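Local coordinates for protein PlzA (Borrelia burgdorferi, PDB 7MIE) that binds the second messenger c-di-GMP and probably acts as a signalling receptor of the PilZ type, at residues A[57-62]-A[116-121]. Residues are numbered along the deposited sequence; the frame is centred on the assembly and turned at random.
Sequences TIEMRI and FPFLSV
Phe118 reaches across strand 98-102 to lie against Arg61 and Glu59 of strand 57-62. The contact sits on the surface of the antiparallel sheet within the PilZN3 domain. Strand 98-102 pairs with both strand 57-62 and strand 119-131, so the two segments are not hydrogen-bonded to each other. From CB to the guanidinium, Arg61 passes the CE1-CZ end of the Phe118 ring. Its CB is 4.0 Å from Phe118 CE1. CG comes closest, 3.6 Å from the same CE1, with an approach oblique to the ring. CG stands anti to the carbonyl carbon (chi1 -89°). The guanidinium lies past Phe118 CZ, and one of its faces covers that atom, off centre. The two planes are 53° apart, so this is no parallel stack. Arg61 NH2 forms the salt bridge to Glu59 OE2 at 3.0 Å, and the carboxylate oxygen lies in the guanidinium plane. NE adds a weak hydrogen bond to the same oxygen. Thr66 OG1, from strand 65-74, also hydrogen-bonds OE2, so that oxygen has partners on two residues. The other oxygen, Glu59 OE1, lies at the ring edge, 3.9 Å from Phe118 CZ.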
# COMPACT_ATOMS: atom_id res chain seq x y z
N THR A 57 1.13 12.32 1.16
CA THR A 57 0.05 13.19 0.73
C THR A 57 0.50 13.85 -0.56
O THR A 57 1.66 14.23 -0.72
CB THR A 57 -0.29 14.19 1.85
OG1 THR A 57 -0.92 13.42 2.88
CG2 THR A 57 -1.29 15.24 1.41
N ILE A 58 -0.43 14.04 -1.50
CA ILE A 58 -0.02 14.56 -2.78
C ILE A 58 -1.15 15.44 -3.33
O ILE A 58 -2.29 15.04 -3.26
CB ILE A 58 0.25 13.40 -3.73
CG1 ILE A 58 0.89 13.90 -5.01
CG2 ILE A 58 -0.94 12.47 -3.97
CD1 ILE A 58 1.83 12.85 -5.54
N GLU A 59 -0.76 16.53 -4.00
CA GLU A 59 -1.74 17.42 -4.64
C GLU A 59 -1.88 17.10 -6.12
O GLU A 59 -0.88 16.96 -6.84
CB GLU A 59 -1.24 18.86 -4.46
CG GLU A 59 -2.33 19.85 -4.85
CD GLU A 59 -1.93 21.32 -4.78
OE1 GLU A 59 -0.80 21.63 -4.33
OE2 GLU A 59 -2.80 22.18 -5.15
N MET A 60 -3.14 16.97 -6.60
CA MET A 60 -3.40 16.85 -8.02
C MET A 60 -4.04 18.15 -8.52
O MET A 60 -4.94 18.65 -7.85
CB MET A 60 -4.40 15.72 -8.23
CG MET A 60 -5.23 15.86 -9.50
SD MET A 60 -4.35 15.14 -10.87
CE MET A 60 -4.47 13.44 -10.29
N ARG A 61 -3.56 18.66 -9.66
CA ARG A 61 -4.14 19.83 -10.30
C ARG A 61 -4.69 19.45 -11.66
O ARG A 61 -4.02 18.78 -12.46
CB ARG A 61 -3.04 20.84 -10.63
CG ARG A 61 -2.76 21.82 -9.52
CD ARG A 61 -3.82 22.93 -9.53
NE ARG A 61 -3.18 23.22 -8.29
CZ ARG A 61 -2.27 24.17 -8.11
NH1 ARG A 61 -1.98 25.01 -9.09
NH2 ARG A 61 -1.73 24.30 -6.91
N ILE A 62 -5.92 19.92 -11.93
CA ILE A 62 -6.59 19.68 -13.20
C ILE A 62 -7.12 21.03 -13.64
O ILE A 62 -8.19 21.45 -13.20
CB ILE A 62 -7.70 18.63 -13.06
CG1 ILE A 62 -7.17 17.32 -12.45
CG2 ILE A 62 -8.34 18.37 -14.44
CD1 ILE A 62 -8.22 16.54 -11.70
N PHE A 116 8.94 18.86 -5.53
CA PHE A 116 9.37 18.70 -6.91
C PHE A 116 8.46 19.55 -7.79
O PHE A 116 7.34 19.82 -7.38
CB PHE A 116 9.26 17.22 -7.28
CG PHE A 116 10.27 16.36 -6.56
CD1 PHE A 116 11.55 16.19 -7.07
CD2 PHE A 116 9.95 15.74 -5.36
CE1 PHE A 116 12.47 15.36 -6.43
CE2 PHE A 116 10.86 14.92 -4.72
CZ PHE A 116 12.12 14.72 -5.25
N PRO A 117 8.88 19.98 -9.01
CA PRO A 117 7.97 20.60 -9.97
C PRO A 117 6.75 19.71 -10.23
O PRO A 117 6.85 18.48 -10.16
CB PRO A 117 8.81 20.67 -11.26
CG PRO A 117 10.24 20.80 -10.76
CD PRO A 117 10.28 19.97 -9.49
N PHE A 118 5.60 20.35 -10.53
CA PHE A 118 4.41 19.61 -10.95
C PHE A 118 4.79 18.73 -12.14
O PHE A 118 5.53 19.18 -13.00
CB PHE A 118 3.25 20.57 -11.30
CG PHE A 118 2.33 20.85 -10.13
CD1 PHE A 118 1.27 20.01 -9.85
CD2 PHE A 118 2.54 21.94 -9.29
CE1 PHE A 118 0.43 20.24 -8.76
CE2 PHE A 118 1.69 22.19 -8.21
CZ PHE A 118 0.63 21.35 -7.95
N LEU A 119 4.30 17.48 -12.16
CA LEU A 119 4.57 16.58 -13.27
C LEU A 119 3.26 16.18 -13.94
O LEU A 119 2.32 15.77 -13.24
CB LEU A 119 5.27 15.32 -12.73
CG LEU A 119 6.68 15.54 -12.15
CD1 LEU A 119 7.18 14.25 -11.53
CD2 LEU A 119 7.67 16.02 -13.23
N SER A 120 3.26 16.19 -15.29
CA SER A 120 2.11 15.78 -16.08
C SER A 120 1.86 14.27 -15.95
O SER A 120 2.82 13.48 -16.03
CB SER A 120 2.34 16.11 -17.55
OG SER A 120 2.21 17.50 -17.70
N VAL A 121 0.58 13.90 -15.76
CA VAL A 121 0.17 12.50 -15.69
C VAL A 121 -1.06 12.23 -16.55
O VAL A 121 -1.82 13.16 -16.92
CB VAL A 121 -0.10 12.06 -14.23
CG1 VAL A 121 1.16 12.15 -13.35
CG2 VAL A 121 -1.29 12.82 -13.64